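Local coordinates for protein nucleoporin NUP170 (Chaetomium thermophilum, PDB 5HAX) that probably serves as a scaffold nucleoporin of the nuclear pore complex, building part of its framework from a beta-propeller followed by a helical region, at residues L690-D694 with E695-D699; A475-N479 with T480-I484; V169-G173 with S174-F178; E39-S42 with S43-W47. All blocks are in the same frame, centred on the assembly; numbering follows the deposited sequence.

Contact 1: L690-D694 with E695-D699; sequences LMLFD and ERVSD
Val697 packs back against Leu692 and Phe693 where the chain leaves one helix and starts the next. Glu695, which lies between these residues in sequence, runs its side chain along the carbonyls of Met691 and Leu692. Its CB lies 3.5 Å from Leu692 O. CG, anti to the carbonyl carbon, then comes within 3.5 Å of Met691 O and brushes the flank of Met691 near SD. A bend at chi2 (-70°) turns the carboxylate so that OE2 remains 4.1 Å from Met691 O, two acceptors that do not bond to each other. Glutamate suits this exposed place: its methylenes lie on the backbone while its carboxylate stays at the surface. The backbone N of Glu695 donates to Leu692 O at 3.3 Å, from above the carbonyl plane and with a bent N-H...O angle of 135°.

One methyl of the buried Val697 does most of the apolar work. CG2 lies over one face of the Phe693 ring, a CH-pi contact 4.2 Å from the centroid, and it also meets Leu692 CG at 3.7 Å, the two side chains crossing at about a right angle. Leu692 and Met691 in turn rest on Ile737 of helix 724-739. With the backbone leaving the helical conformation at Glu695 and Arg696 at the N-cap position of the following helix, this is a break between two consecutive helices of the C-terminal helical region.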
loop_
_atom_site.group_PDB
_atom_site.type_symbol
_atom_site.label_atom_id
_atom_site.label_comp_id
_atom_site.label_asym_id
_atom_site.label_seq_id
_atom_site.Cartn_x
_atom_site.Cartn_y
_atom_site.Cartn_z
ATOM N N LEU A 690 19.880 21.211 -6.079
ATOM C CA LEU A 690 19.038 22.220 -5.445
ATOM C C LEU A 690 19.474 23.622 -5.844
ATOM O O LEU A 690 18.637 24.477 -6.158
ATOM C CB LEU A 690 19.081 22.055 -3.927
ATOM C CG LEU A 690 18.419 20.793 -3.368
ATOM C CD1 LEU A 690 18.728 20.640 -1.887
ATOM C CD2 LEU A 690 16.916 20.827 -3.599
ATOM N N MET A 691 20.784 23.878 -5.824
ATOM C CA MET A 691 21.310 25.148 -6.312
ATOM C C MET A 691 20.856 25.416 -7.738
ATOM O O MET A 691 20.458 26.537 -8.077
ATOM C CB MET A 691 22.838 25.131 -6.234
ATOM C CG MET A 691 23.534 26.347 -6.835
ATOM S SD MET A 691 23.651 26.357 -8.640
ATOM C CE MET A 691 24.702 24.938 -8.953
ATOM N N LEU A 692 20.911 24.390 -8.588
ATOM C CA LEU A 692 20.608 24.560 -10.004
ATOM C C LEU A 692 19.192 25.085 -10.207
ATOM O O LEU A 692 18.977 26.066 -10.930
ATOM C CB LEU A 692 20.802 23.226 -10.724
ATOM C CG LEU A 692 20.665 23.208 -12.244
ATOM C CD1 LEU A 692 21.705 24.107 -12.891
ATOM C CD2 LEU A 692 20.795 21.782 -12.746
ATOM N N PHE A 693 18.210 24.452 -9.566
ATOM C CA PHE A 693 16.812 24.819 -9.759
ATOM C C PHE A 693 16.384 26.017 -8.926
ATOM O O PHE A 693 15.256 26.492 -9.095
ATOM C CB PHE A 693 15.915 23.622 -9.448
ATOM C CG PHE A 693 15.895 22.596 -10.538
ATOM C CD1 PHE A 693 16.742 21.501 -10.497
ATOM C CD2 PHE A 693 15.039 22.737 -11.616
ATOM C CE1 PHE A 693 16.726 20.561 -11.507
ATOM C CE2 PHE A 693 15.018 21.802 -12.626
ATOM C CZ PHE A 693 15.861 20.714 -12.574
ATOM N N ASP A 694 17.240 26.513 -8.032
ATOM C CA ASP A 694 16.962 27.793 -7.391
ATOM C C ASP A 694 17.111 28.937 -8.382
ATOM O O ASP A 694 16.420 29.956 -8.265
ATOM C CB ASP A 694 17.890 27.997 -6.194
ATOM C CG ASP A 694 17.142 28.014 -4.875
ATOM O OD1 ASP A 694 16.677 26.939 -4.441
ATOM O OD2 ASP A 694 17.025 29.100 -4.270
ATOM N N GLU A 695 17.994 28.778 -9.367
ATOM C CA GLU A 695 18.160 29.742 -10.446
ATOM C C GLU A 695 17.037 29.571 -11.462
ATOM O O GLU A 695 15.940 29.121 -11.112
ATOM C CB GLU A 695 19.527 29.557 -11.115
ATOM C CG GLU A 695 20.692 29.374 -10.144
ATOM C CD GLU A 695 21.026 30.637 -9.376
ATOM O OE1 GLU A 695 21.256 31.683 -10.020
ATOM O OE2 GLU A 695 21.057 30.585 -8.129
ATOM N N ARG A 696 17.298 29.923 -12.720
ATOM C CA ARG A 696 16.363 29.721 -13.828
ATOM C C ARG A 696 17.038 28.772 -14.816
ATOM O O ARG A 696 17.725 29.211 -15.741
ATOM C CB ARG A 696 15.989 31.049 -14.495
ATOM C CG ARG A 696 15.206 32.019 -13.620
ATOM C CD ARG A 696 14.870 33.280 -14.410
ATOM N NE ARG A 696 14.176 34.293 -13.619
ATOM C CZ ARG A 696 13.865 35.505 -14.073
ATOM N NH1 ARG A 696 14.191 35.858 -15.310
ATOM N NH2 ARG A 696 13.232 36.369 -13.290
ATOM N N VAL A 697 16.828 27.466 -14.627
ATOM C CA VAL A 697 17.560 26.473 -15.413
ATOM C C VAL A 697 17.199 26.582 -16.889
ATOM O O VAL A 697 18.075 26.518 -17.760
ATOM C CB VAL A 697 17.291 25.054 -14.879
ATOM C CG1 VAL A 697 18.139 24.035 -15.636
ATOM C CG2 VAL A 697 17.574 24.980 -13.390
ATOM N N SER A 698 15.906 26.720 -17.196
ATOM C CA SER A 698 15.480 26.850 -18.588
ATOM C C SER A 698 16.246 27.961 -19.292
ATOM O O SER A 698 16.621 27.827 -20.464
ATOM C CB SER A 698 13.976 27.121 -18.653
ATOM O OG SER A 698 13.234 26.046 -18.105
ATOM N N ASP A 699 16.492 29.065 -18.587
ATOM C CA ASP A 699 17.308 30.141 -19.136
ATOM C C ASP A 699 18.738 29.667 -19.375
ATOM O O ASP A 699 19.323 29.926 -20.433
ATOM C CB ASP A 699 17.273 31.340 -18.183
ATOM C CG ASP A 699 17.870 32.593 -18.788
ATOM O OD1 ASP A 699 18.967 32.515 -19.373
ATOM O OD2 ASP A 699 17.238 33.664 -18.673
#

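Contact 2: A475-N479 with T480-I484; sequences AVLTN and TGVHI
Thr480 turns back toward Thr478 at the tip of this hairpin, and its backbone N donates to Thr478 OG1 at 3.2 Å, closing a small ring like that of an ST turn. Thr478 OG1 can receive it because chi1 (73°) sets the hydroxyl between the backbone N and the carbonyl carbon. The hydroxyls of Thr478 and Thr480 both hydrogen-bond Asn438 OD1, so short hydroxyl-bearing residues fasten the turn to the neighbouring loop. Asn479 does likewise, using both ends of its amide on Gly437 and Arg439.

Gly481 carries the chain into the returning strand. Its O accepts from Thr478 N at 2.8 Å, nearly along the C=O axis, and Thr478 OG1 is also close to it, although Asn438 competes for that one proton.

Val482, opposite Leu477 in a non-hydrogen-bonded pair, divides its methyls: CG1 touches Ala475 CB and CG2 touches Leu477 CD1, each at 3.8 Å. Branched and compact, it packs on the apolar face with Ala475 and Leu477, next to Tyr97, while Leu75 and Leu77 meet Leu477.

His483 pairs with Val476 through two nearly straight bonds, Val476 N to His483 O at 2.7 Å and His483 N to Val476 O at 2.9 Å. Its imidazole lies on the other face, where Thr478 CG2 meets the ring edge, 3.7 Å from CD2.

Ile484 rejoins the apolar side, its CD1 4.3 Å from Ala475 CB. Strands 473-478 and 481-487 thus form a tight antiparallel beta hairpin. Strand 50-57 adds to its edge from near the N terminus, consistent with the Velcro closure of a beta-propeller.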
loop_
_atom_site.group_PDB
_atom_site.type_symbol
_atom_site.label_atom_id
_atom_site.label_comp_id
_atom_site.label_asym_id
_atom_site.label_seq_id
_atom_site.Cartn_x
_atom_site.Cartn_y
_atom_site.Cartn_z
ATOM N N ALA A 475 -7.967 2.859 8.187
ATOM C CA ALA A 475 -9.094 3.361 8.960
ATOM C C ALA A 475 -10.136 2.257 9.094
ATOM O O ALA A 475 -10.672 1.783 8.087
ATOM C CB ALA A 475 -9.696 4.595 8.290
ATOM N N VAL A 476 -10.417 1.854 10.330
ATOM C CA VAL A 476 -11.400 0.818 10.630
ATOM C C VAL A 476 -12.658 1.537 11.106
ATOM O O VAL A 476 -12.714 2.033 12.235
ATOM C CB VAL A 476 -10.882 -0.171 11.680
ATOM C CG1 VAL A 476 -11.934 -1.238 11.979
ATOM C CG2 VAL A 476 -9.589 -0.811 11.211
ATOM N N LEU A 477 -13.673 1.590 10.246
ATOM C CA LEU A 477 -14.935 2.229 10.596
ATOM C C LEU A 477 -15.826 1.247 11.342
ATOM O O LEU A 477 -16.094 0.147 10.850
ATOM C CB LEU A 477 -15.643 2.732 9.340
ATOM C CG LEU A 477 -17.060 3.292 9.522
ATOM C CD1 LEU A 477 -17.036 4.579 10.334
ATOM C CD2 LEU A 477 -17.723 3.516 8.172
ATOM N N THR A 478 -16.277 1.645 12.526
ATOM C CA THR A 478 -17.277 0.912 13.292
ATOM C C THR A 478 -18.514 1.788 13.460
ATOM O O THR A 478 -18.566 2.932 12.997
ATOM C CB THR A 478 -16.736 0.486 14.661
ATOM O OG1 THR A 478 -16.634 1.628 15.520
ATOM C CG2 THR A 478 -15.373 -0.179 14.527
ATOM N N ASN A 479 -19.519 1.238 14.136
ATOM C CA ASN A 479 -20.741 1.974 14.424
ATOM C C ASN A 479 -20.560 3.008 15.527
ATOM O O ASN A 479 -21.509 3.742 15.823
ATOM C CB ASN A 479 -21.862 1.003 14.807
ATOM C CG ASN A 479 -21.512 0.156 16.014
ATOM O OD1 ASN A 479 -20.346 -0.169 16.242
ATOM N ND2 ASN A 479 -22.523 -0.208 16.795
ATOM N N THR A 480 -19.371 3.083 16.133
ATOM C CA THR A 480 -19.082 4.044 17.187
ATOM C C THR A 480 -17.960 5.014 16.844
ATOM O O THR A 480 -17.863 6.062 17.492
ATOM C CB THR A 480 -18.709 3.318 18.491
ATOM O OG1 THR A 480 -17.424 2.700 18.349
ATOM C CG2 THR A 480 -19.749 2.260 18.836
ATOM N N GLY A 481 -17.120 4.708 15.862
ATOM C CA GLY A 481 -16.032 5.598 15.518
ATOM C C GLY A 481 -15.124 4.984 14.471
ATOM O O GLY A 481 -15.424 3.938 13.891
ATOM N N VAL A 482 -14.008 5.674 14.240
ATOM C CA VAL A 482 -12.987 5.270 13.276
ATOM C C VAL A 482 -11.702 5.015 14.051
ATOM O O VAL A 482 -11.200 5.912 14.739
ATOM C CB VAL A 482 -12.764 6.344 12.197
ATOM C CG1 VAL A 482 -11.622 5.944 11.259
ATOM C CG2 VAL A 482 -14.043 6.592 11.413
ATOM N N HIS A 483 -11.172 3.800 13.934
ATOM C CA HIS A 483 -9.912 3.423 14.559
ATOM C C HIS A 483 -8.809 3.393 13.508
ATOM O O HIS A 483 -9.001 2.862 12.411
ATOM C CB HIS A 483 -10.021 2.052 15.229
ATOM C CG HIS A 483 -11.187 1.922 16.160
ATOM N ND1 HIS A 483 -11.070 2.066 17.527
ATOM C CD2 HIS A 483 -12.495 1.655 15.922
ATOM C CE1 HIS A 483 -12.253 1.897 18.089
ATOM N NE2 HIS A 483 -13.135 1.646 17.137
ATOM N N ILE A 484 -7.654 3.966 13.846
ATOM C CA ILE A 484 -6.503 4.001 12.948
ATOM C C ILE A 484 -5.556 2.877 13.345
ATOM O O ILE A 484 -5.096 2.813 14.492
ATOM C CB ILE A 484 -5.787 5.360 12.995
ATOM C CG1 ILE A 484 -6.770 6.507 12.735
ATOM C CG2 ILE A 484 -4.656 5.386 11.974
ATOM C CD1 ILE A 484 -7.436 6.469 11.368
#

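Contact 3: V169-G173 with S174-F178; sequences VHRGG and SDVSF
Arg171 reaches over the carbonyl of Ser174 and along the side of Val176, its aliphatic half packing and its guanidinium organising the loop. CG meets Val176 CG2 at 3.9 Å, the two side chains sliding past each other in opposite directions. Further out, Ser174 O lies beneath one face of the guanidinium, offset toward its rim; although NE is only 3.1 Å from Ser174 O, no N-H points at it. A bend at chi3 (74°) folds the group back toward the carbonyl of Gly172, while NH1 turns to two waters in the guanidinium plane. One of them, 3.0 Å from Arg171 NH1, accepts from Val176 N. The other, 3.1 Å from NH1, donates to Asp175 OD1, a link by water where the two charges are too far apart for a salt bridge. The backbone O of Arg171 is bridged by a third water to Ser174 N, and it also accepts from Lys215.

Gly172 comes next, with a positive phi (105°) at which a side chain would collide with the preceding carbonyl. Its O is held side-on by two nitrogens of Arg171, NE at 3.0 Å and NH2 at 3.1 Å, both from the same face of the carbonyl plane.

Gly173 follows, its N donating to a bound glycerol, probably from the crystallisation liquor.

With NH2 also bound to a phosphate of the same probable origin, all five guanidinium N-H groups have acceptors. Arg171 and water thus do much of the linking, alongside bonds of Ser174 and Asp175 to Asp194, Ser193 and Glu192, consistent with a spot that can attract anions.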
loop_
_atom_site.group_PDB
_atom_site.type_symbol
_atom_site.label_atom_id
_atom_site.label_comp_id
_atom_site.label_asym_id
_atom_site.label_seq_id
_atom_site.Cartn_x
_atom_site.Cartn_y
_atom_site.Cartn_z
ATOM N N VAL A 169 -29.496 10.201 -13.694
ATOM C CA VAL A 169 -30.269 9.259 -14.492
ATOM C C VAL A 169 -31.209 8.492 -13.575
ATOM O O VAL A 169 -30.887 8.207 -12.418
ATOM C CB VAL A 169 -29.372 8.272 -15.272
ATOM C CG1 VAL A 169 -28.785 8.939 -16.505
ATOM C CG2 VAL A 169 -28.276 7.712 -14.374
ATOM N N HIS A 170 -32.384 8.162 -14.105
ATOM C CA HIS A 170 -33.321 7.326 -13.374
ATOM C C HIS A 170 -32.725 5.940 -13.165
ATOM O O HIS A 170 -32.098 5.373 -14.064
ATOM C CB HIS A 170 -34.647 7.236 -14.130
ATOM C CG HIS A 170 -35.356 8.548 -14.248
ATOM N ND1 HIS A 170 -36.007 8.946 -15.395
ATOM C CD2 HIS A 170 -35.516 9.557 -13.358
ATOM C CE1 HIS A 170 -36.536 10.141 -15.209
ATOM N NE2 HIS A 170 -36.253 10.534 -13.980
ATOM N N ARG A 171 -32.911 5.404 -11.959
ATOM C CA ARG A 171 -32.280 4.139 -11.600
ATOM C C ARG A 171 -32.835 2.992 -12.431
ATOM O O ARG A 171 -32.086 2.268 -13.096
ATOM C CB ARG A 171 -32.484 3.854 -10.111
ATOM C CG ARG A 171 -31.665 2.679 -9.601
ATOM C CD ARG A 171 -32.209 2.140 -8.293
ATOM N NE ARG A 171 -33.449 1.391 -8.480
ATOM C CZ ARG A 171 -34.073 0.724 -7.515
ATOM N NH1 ARG A 171 -33.574 0.709 -6.286
ATOM N NH2 ARG A 171 -35.196 0.069 -7.778
ATOM N N GLY A 172 -34.148 2.813 -12.398
ATOM C CA GLY A 172 -34.777 1.647 -12.966
ATOM C C GLY A 172 -35.222 0.671 -11.897
ATOM O O GLY A 172 -35.411 1.017 -10.728
ATOM N N GLY A 173 -35.375 -0.586 -12.313
ATOM C CA GLY A 173 -35.891 -1.617 -11.437
ATOM C C GLY A 173 -34.865 -2.330 -10.591
ATOM O O GLY A 173 -35.246 -3.062 -9.674
ATOM N N SER A 174 -33.575 -2.141 -10.863
ATOM C CA SER A 174 -32.516 -2.865 -10.171
ATOM C C SER A 174 -31.938 -2.016 -9.045
ATOM O O SER A 174 -31.510 -0.877 -9.270
ATOM C CB SER A 174 -31.411 -3.268 -11.148
ATOM O OG SER A 174 -31.881 -4.218 -12.089
ATOM N N ASP A 175 -31.921 -2.583 -7.841
ATOM C CA ASP A 175 -31.303 -1.940 -6.689
ATOM C C ASP A 175 -29.830 -1.641 -6.951
ATOM O O ASP A 175 -29.145 -2.368 -7.676
ATOM C CB ASP A 175 -31.444 -2.841 -5.459
ATOM C CG ASP A 175 -30.538 -2.427 -4.317
ATOM O OD1 ASP A 175 -30.920 -1.519 -3.552
ATOM O OD2 ASP A 175 -29.447 -3.021 -4.177
ATOM N N VAL A 176 -29.344 -0.555 -6.350
ATOM C CA VAL A 176 -27.934 -0.171 -6.402
ATOM C C VAL A 176 -27.416 -0.140 -4.969
ATOM O O VAL A 176 -27.785 0.746 -4.186
ATOM C CB VAL A 176 -27.726 1.188 -7.087
ATOM C CG1 VAL A 176 -26.253 1.591 -7.035
ATOM C CG2 VAL A 176 -28.210 1.142 -8.530
ATOM N N SER A 177 -26.555 -1.103 -4.628
ATOM C CA SER A 177 -25.902 -1.165 -3.329
ATOM C C SER A 177 -24.385 -1.123 -3.417
ATOM O O SER A 177 -23.727 -1.031 -2.375
ATOM C CB SER A 177 -26.310 -2.443 -2.575
ATOM O OG SER A 177 -27.664 -2.393 -2.165
ATOM N N PHE A 178 -23.815 -1.188 -4.618
ATOM C CA PHE A 178 -22.371 -1.223 -4.802
ATOM C C PHE A 178 -22.003 -0.312 -5.961
ATOM O O PHE A 178 -22.565 -0.435 -7.054
ATOM C CB PHE A 178 -21.888 -2.655 -5.067
ATOM C CG PHE A 178 -22.444 -3.665 -4.102
ATOM C CD1 PHE A 178 -21.983 -3.721 -2.798
ATOM C CD2 PHE A 178 -23.429 -4.556 -4.499
ATOM C CE1 PHE A 178 -22.495 -4.646 -1.903
ATOM C CE2 PHE A 178 -23.944 -5.486 -3.612
ATOM C CZ PHE A 178 -23.478 -5.530 -2.312
HETATM O O HOH W 1 -30.940 1.760 -5.257
HETATM O O HOH W 2 -33.446 -0.729 -3.508
HETATM O O HOH W 3 -32.123 -0.923 -13.377
#

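Contact 4: E39-S42 with S43-W47; sequences EMQS and SDSSW. With PO4 (phosphate ion), chain C.
Phosphate O2 is gripped by Ser46, just past the turn that Ser45 closes against Ser42, with Ser45 OG close by. Ser46 N donates to it at 2.6 Å, nearly straight, and Ser46 OG donates at 2.7 Å; Ser46 OG can join its own N because chi1 (58°) places it between the backbone N and the carbonyl carbon. Ser45 OG is near both phosphate O1 and O2, and which of them takes its single proton is unsettled. That same oxygen accepts from Trp47 N, forming an ST turn, and Arg359 adds a further bond to the ion. Serine suits this bend because its short hydroxyl can reach nearby backbone N-H groups, as Ser45 OG does; the phosphate is probably from the crystallisation liquor.

Behind this site, Ser45 N donates to Ser42 O at 3.0 Å from well above the carbonyl plane, completing a type I beta turn. Across its top Ser42 OG donates to Asp44 OD1 at 2.6 Å, on the syn side of the carboxylate but 29° out of its plane.

Gln41 packs against Trp47 past this turn. Its CG is 3.4 Å from Trp47 O and its CD 3.6 Å from Trp47 CB, with the amide tilted 26° from the indole plane. The amide nitrogen is held chiefly by Gln428, besides a weak bond to Glu39.

Strand 39-41 lies parallel to strand 427-433 at the edge of its sheet. The turn beyond it delivers Ser46 onto helix 490-501 and Trp47 against both that helix and helix 506-520, where its ring stacks on Phe516.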
loop_
_atom_site.group_PDB
_atom_site.type_symbol
_atom_site.label_atom_id
_atom_site.label_comp_id
_atom_site.label_asym_id
_atom_site.label_seq_id
_atom_site.Cartn_x
_atom_site.Cartn_y
_atom_site.Cartn_z
ATOM N N GLU A 39 3.415 -16.949 12.632
ATOM C CA GLU A 39 3.949 -16.628 13.952
ATOM C C GLU A 39 3.037 -15.561 14.543
ATOM O O GLU A 39 2.988 -14.433 14.041
ATOM C CB GLU A 39 5.398 -16.152 13.894
ATOM C CG GLU A 39 6.054 -16.099 15.270
ATOM C CD GLU A 39 7.463 -15.537 15.243
ATOM O OE1 GLU A 39 8.055 -15.447 14.147
ATOM O OE2 GLU A 39 7.976 -15.182 16.326
ATOM N N MET A 40 2.301 -15.926 15.589
ATOM C CA MET A 40 1.348 -15.023 16.217
ATOM C C MET A 40 2.038 -14.185 17.285
ATOM O O MET A 40 2.915 -14.672 18.004
ATOM C CB MET A 40 0.195 -15.811 16.839
ATOM C CG MET A 40 -0.678 -16.532 15.823
ATOM S SD MET A 40 -1.529 -15.410 14.695
ATOM C CE MET A 40 -2.554 -14.483 15.834
ATOM N N GLN A 41 1.630 -12.922 17.380
ATOM C CA GLN A 41 2.168 -11.985 18.354
ATOM C C GLN A 41 1.026 -11.380 19.154
ATOM O O GLN A 41 -0.033 -11.068 18.603
ATOM C CB GLN A 41 2.963 -10.859 17.672
ATOM C CG GLN A 41 4.052 -11.337 16.722
ATOM C CD GLN A 41 5.213 -11.995 17.439
ATOM O OE1 GLN A 41 5.249 -12.058 18.669
ATOM N NE2 GLN A 41 6.175 -12.489 16.669
ATOM N N SER A 42 1.243 -11.224 20.455
ATOM C CA SER A 42 0.285 -10.509 21.283
ATOM C C SER A 42 0.201 -9.056 20.828
ATOM O O SER A 42 1.192 -8.459 20.398
ATOM C CB SER A 42 0.689 -10.590 22.755
ATOM O OG SER A 42 -0.353 -10.131 23.596
ATOM N N SER A 43 -1.005 -8.488 20.908
ATOM C CA SER A 43 -1.209 -7.136 20.397
ATOM C C SER A 43 -0.419 -6.103 21.188
ATOM O O SER A 43 -0.073 -5.045 20.648
ATOM C CB SER A 43 -2.694 -6.781 20.415
ATOM O OG SER A 43 -3.232 -6.878 21.723
ATOM N N ASP A 44 -0.123 -6.384 22.454
ATOM C CA ASP A 44 0.646 -5.478 23.294
ATOM C C ASP A 44 2.145 -5.729 23.203
ATOM O O ASP A 44 2.914 -5.059 23.897
ATOM C CB ASP A 44 0.186 -5.603 24.752
ATOM C CG ASP A 44 0.448 -6.982 25.334
ATOM O OD1 ASP A 44 0.577 -7.947 24.552
ATOM O OD2 ASP A 44 0.522 -7.101 26.575
ATOM N N SER A 45 2.571 -6.672 22.366
ATOM C CA SER A 45 3.980 -6.998 22.229
ATOM C C SER A 45 4.684 -6.002 21.315
ATOM O O SER A 45 4.078 -5.407 20.419
ATOM C CB SER A 45 4.148 -8.410 21.668
ATOM O OG SER A 45 5.507 -8.692 21.386
ATOM N N SER A 46 5.985 -5.828 21.553
ATOM C CA SER A 46 6.805 -5.001 20.677
ATOM C C SER A 46 6.945 -5.607 19.287
ATOM O O SER A 46 7.306 -4.893 18.346
ATOM C CB SER A 46 8.188 -4.795 21.296
ATOM O OG SER A 46 8.830 -6.034 21.529
ATOM N N TRP A 47 6.669 -6.901 19.141
ATOM C CA TRP A 47 6.740 -7.591 17.862
ATOM C C TRP A 47 5.415 -7.592 17.113
ATOM O O TRP A 47 5.318 -8.223 16.055
ATOM C CB TRP A 47 7.205 -9.034 18.079
ATOM C CG TRP A 47 8.632 -9.137 18.498
ATOM C CD1 TRP A 47 9.147 -8.883 19.736
ATOM C CD2 TRP A 47 9.735 -9.526 17.676
ATOM N NE1 TRP A 47 10.504 -9.090 19.734
ATOM C CE2 TRP A 47 10.890 -9.486 18.480
ATOM C CE3 TRP A 47 9.857 -9.906 16.338
ATOM C CZ2 TRP A 47 12.151 -9.812 17.989
ATOM C CZ3 TRP A 47 11.108 -10.227 15.852
ATOM C CH2 TRP A 47 12.239 -10.179 16.675
HETATM P P PO4 C . 7.356 -8.201 24.472
HETATM O O1 PO4 C . 6.626 -9.456 24.054
HETATM O O2 PO4 C . 7.225 -7.152 23.396
HETATM O O3 PO4 C . 8.819 -8.520 24.677
HETATM O O4 PO4 C . 6.763 -7.666 25.753
#

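How the contacts relate
From the N terminus the order is contact 4, contact 3, contact 2, contact 1, all in series, so none nests in or crosses another. Contact 4 turns the chain out of edge strand 39-41 toward helices that lie much later in sequence. Contact 3 rounds the loop from strand 159-170, the last of one sheet, to strand 178-181, the first of the next. Contact 2 closes the hairpin of the sheet that takes in strand 50-57, and its centre is about 22 Å from that of contact 4 and about 28 Å from that of contact 3. Contact 1 joins helix 663-694 to helix 697-702 in the C-terminal helical part, with nearest atoms about 31 Å from contact 2.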